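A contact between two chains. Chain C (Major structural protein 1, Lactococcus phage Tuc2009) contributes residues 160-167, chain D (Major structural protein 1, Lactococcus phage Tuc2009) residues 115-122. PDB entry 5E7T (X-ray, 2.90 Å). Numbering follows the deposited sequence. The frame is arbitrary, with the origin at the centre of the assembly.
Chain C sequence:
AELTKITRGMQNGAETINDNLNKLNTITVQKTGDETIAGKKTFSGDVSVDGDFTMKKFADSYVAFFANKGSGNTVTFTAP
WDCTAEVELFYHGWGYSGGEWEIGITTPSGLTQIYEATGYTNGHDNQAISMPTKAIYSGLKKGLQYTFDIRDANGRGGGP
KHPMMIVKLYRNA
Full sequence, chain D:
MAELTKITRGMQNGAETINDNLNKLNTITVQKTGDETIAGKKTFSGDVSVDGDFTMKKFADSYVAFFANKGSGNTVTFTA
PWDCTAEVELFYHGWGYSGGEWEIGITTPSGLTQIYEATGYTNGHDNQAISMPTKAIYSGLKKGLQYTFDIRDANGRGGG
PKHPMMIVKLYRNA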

# COMPACT_ATOMS: atom_id res chain seq x y z
N PRO C 160 -30.99 -9.57 66.75
CA PRO C 160 -30.00 -8.49 66.62
C PRO C 160 -30.32 -7.26 67.49
O PRO C 160 -31.44 -7.12 67.96
CB PRO C 160 -30.04 -8.14 65.13
CG PRO C 160 -31.29 -8.81 64.57
CD PRO C 160 -32.03 -9.46 65.70
N LYS C 161 -29.31 -6.38 67.69
CA LYS C 161 -29.41 -5.13 68.45
C LYS C 161 -28.31 -4.15 67.99
O LYS C 161 -27.14 -4.52 67.92
CB LYS C 161 -29.35 -5.38 69.97
CG LYS C 161 -30.43 -4.63 70.75
CD LYS C 161 -29.85 -3.63 71.74
CE LYS C 161 -30.90 -2.84 72.49
NZ LYS C 161 -31.48 -1.73 71.67
N HIS C 162 -28.70 -2.90 67.67
CA HIS C 162 -27.85 -1.81 67.18
C HIS C 162 -26.99 -2.18 65.92
O HIS C 162 -25.78 -1.94 65.92
CB HIS C 162 -26.97 -1.22 68.31
CG HIS C 162 -27.77 -0.65 69.44
ND1 HIS C 162 -28.68 0.38 69.25
CD2 HIS C 162 -27.77 -0.98 70.75
CE1 HIS C 162 -29.21 0.62 70.43
NE2 HIS C 162 -28.69 -0.16 71.37
N PRO C 163 -27.60 -2.71 64.82
CA PRO C 163 -26.78 -3.03 63.63
C PRO C 163 -26.54 -1.82 62.73
O PRO C 163 -27.40 -0.94 62.65
CB PRO C 163 -27.60 -4.12 62.91
CG PRO C 163 -28.91 -4.25 63.70
CD PRO C 163 -29.01 -3.06 64.59
N MET C 164 -25.37 -1.77 62.06
CA MET C 164 -25.00 -0.68 61.15
C MET C 164 -24.00 -1.11 60.07
O MET C 164 -22.84 -1.38 60.38
CB MET C 164 -24.51 0.57 61.90
CG MET C 164 -25.38 1.79 61.69
SD MET C 164 -25.43 2.33 59.97
CE MET C 164 -23.99 3.33 59.92
N MET C 165 -24.45 -1.15 58.81
CA MET C 165 -23.63 -1.54 57.67
C MET C 165 -23.09 -0.31 56.95
O MET C 165 -23.87 0.54 56.54
CB MET C 165 -24.42 -2.45 56.72
CG MET C 165 -23.58 -3.08 55.63
SD MET C 165 -24.52 -4.10 54.47
CE MET C 165 -24.78 -5.58 55.48
N ILE C 166 -21.75 -0.22 56.79
CA ILE C 166 -21.06 0.88 56.11
C ILE C 166 -20.37 0.34 54.83
O ILE C 166 -19.71 -0.69 54.89
CB ILE C 166 -20.09 1.64 57.07
CG1 ILE C 166 -20.86 2.32 58.23
CG2 ILE C 166 -19.20 2.65 56.33
CD1 ILE C 166 -20.07 2.51 59.52
N VAL C 167 -20.54 1.05 53.69
CA VAL C 167 -19.93 0.69 52.40
C VAL C 167 -18.90 1.76 51.99
O VAL C 167 -19.27 2.92 51.82
CB VAL C 167 -20.96 0.42 51.26
CG1 VAL C 167 -20.28 -0.09 49.99
CG2 VAL C 167 -22.05 -0.55 51.70
N ILE D 115 -21.30 11.86 58.82
CA ILE D 115 -22.01 11.21 57.72
C ILE D 115 -22.78 9.99 58.24
O ILE D 115 -24.01 10.00 58.20
CB ILE D 115 -21.05 10.88 56.52
CG1 ILE D 115 -20.14 12.08 56.12
CG2 ILE D 115 -21.81 10.34 55.30
CD1 ILE D 115 -20.85 13.36 55.59
N TYR D 116 -22.07 8.99 58.79
CA TYR D 116 -22.66 7.77 59.35
C TYR D 116 -22.03 7.38 60.71
O TYR D 116 -20.89 7.78 60.99
CB TYR D 116 -22.60 6.60 58.34
CG TYR D 116 -23.38 6.85 57.06
CD1 TYR D 116 -24.77 6.98 57.08
CD2 TYR D 116 -22.74 6.93 55.83
CE1 TYR D 116 -25.49 7.22 55.91
CE2 TYR D 116 -23.45 7.17 54.65
CZ TYR D 116 -24.83 7.31 54.70
OH TYR D 116 -25.53 7.54 53.54
N GLU D 117 -22.79 6.64 61.55
CA GLU D 117 -22.31 6.18 62.86
C GLU D 117 -22.79 4.77 63.21
O GLU D 117 -23.98 4.47 63.14
CB GLU D 117 -22.64 7.18 63.99
CG GLU D 117 -21.78 6.99 65.23
CD GLU D 117 -22.23 7.71 66.49
OE1 GLU D 117 -23.43 7.62 66.84
OE2 GLU D 117 -21.36 8.31 67.17
N ALA D 118 -21.83 3.92 63.62
CA ALA D 118 -22.03 2.55 64.06
C ALA D 118 -21.61 2.49 65.53
O ALA D 118 -20.42 2.53 65.84
CB ALA D 118 -21.17 1.61 63.23
N THR D 119 -22.60 2.47 66.44
CA THR D 119 -22.36 2.46 67.89
C THR D 119 -21.96 1.05 68.39
O THR D 119 -22.29 0.05 67.74
CB THR D 119 -23.55 3.07 68.66
OG1 THR D 119 -24.78 2.68 68.06
CG2 THR D 119 -23.47 4.60 68.73
N GLY D 120 -21.23 1.02 69.51
CA GLY D 120 -20.74 -0.20 70.15
C GLY D 120 -21.49 -0.57 71.42
O GLY D 120 -21.33 0.09 72.45
N TYR D 121 -22.29 -1.64 71.34
CA TYR D 121 -23.14 -2.14 72.43
C TYR D 121 -22.54 -3.34 73.19
O TYR D 121 -21.86 -4.19 72.60
CB TYR D 121 -24.54 -2.45 71.86
CG TYR D 121 -25.56 -2.98 72.85
CD1 TYR D 121 -26.26 -2.13 73.69
CD2 TYR D 121 -25.88 -4.34 72.89
CE1 TYR D 121 -27.23 -2.60 74.58
CE2 TYR D 121 -26.84 -4.83 73.78
CZ TYR D 121 -27.51 -3.96 74.62
OH TYR D 121 -28.45 -4.46 75.49
N THR D 122 -22.81 -3.40 74.51
CA THR D 122 -22.38 -4.46 75.44
C THR D 122 -23.50 -4.73 76.47
O THR D 122 -24.28 -3.82 76.78
CB THR D 122 -20.98 -4.14 76.02
OG1 THR D 122 -20.30 -5.36 76.33
CG2 THR D 122 -21.02 -3.22 77.24

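Two stretches of the same phage structural protein meet here without a single hydrogen bond between them. Strand 164-167 of chain C crosses strand 115-118 of chain D at 136° between their N-to-C directions, nearer antiparallel than parallel, with the axes 7.1 Å apart at closest approach. No backbone hydrogen bonds join the strands; side chains make most of the contact. The closest CA pair in the register is M164(C) CA and A118(D) CA, 5.3 Å apart; from H162(C) CA to T119(D) CA the distance is 7.0 Å, and from I166(C) CA to Y116(D) CA it is 7.8 Å.

Going along chain C, P160(C) is out of reach and contact begins with K161(C). Its aliphatic chain lies over one face of the Y121(D) ring: CD sits 3.9 Å from the ring centroid of Y121(D), only 17° off the ring normal, and K161(C) CD comes within 3.7 Å of Y121(D) CZ. This is a CH-pi contact, in which the slightly polarized methylene of lysine meets the electron-rich ring face. The ammonium adds little, since K161(C) NZ stands 5.6 Å from the Y121(D) ring centroid, at most a weak cation-pi attraction. The lesson is that a lysine can serve as a greasy lid for an aromatic ring, whatever its charge contributes.

H162(C) approaches the same tyrosine. The two rings make an oblique aromatic pair, with the centroids of H162(C) and Y121(D) 5.2 Å apart and the planes at 58°. The edge of the imidazole leads, bringing H162(C) CD2 to 3.5 Å from Y121(D) CD1. Y121(D) thus serves two consecutive residues of chain C and has more area covered by the opposing stretch than any other residue in either segment. Its hydroxyl is hydrogen-bonded elsewhere in the structure, while the ring makes the contacts here. The backbone of H162(C), at phi/psi 54/53, adopts a left-handed conformation within the loop.

P163(C) points away, and the chain then enters the apolar part of the contact. M164(C) directs its CB toward chain D, where it meets A118(D) CB at 3.7 Å. The small alanine side chain sits where the CA atoms come closest, while the flexible thioether reaches further: M164(C) CE packs 3.9 Å from Y116(D) CB. On the way, M164(C) CG passes 3.4 Å from the carbonyl oxygen E117(D) O, a close van der Waals contact. The CA-to-CB bond of E117(D) points away, and both carboxylate oxygens are hydrogen-bonded elsewhere.

M165(C) points away in turn, as strand alternation predicts. I166(C) sets out sideways, but the end of its side chain comes nearer, and I166(C) CD1 reaches A118(D) CB at 4.0 Å. V167(C) is out of reach. The rule is economical: one broad ring receives the loop, the A118(D) methyl is shared by M164(C) and I166(C), M164(C) also reaches Y116(D), and the contact is made by van der Waals and aromatic packing.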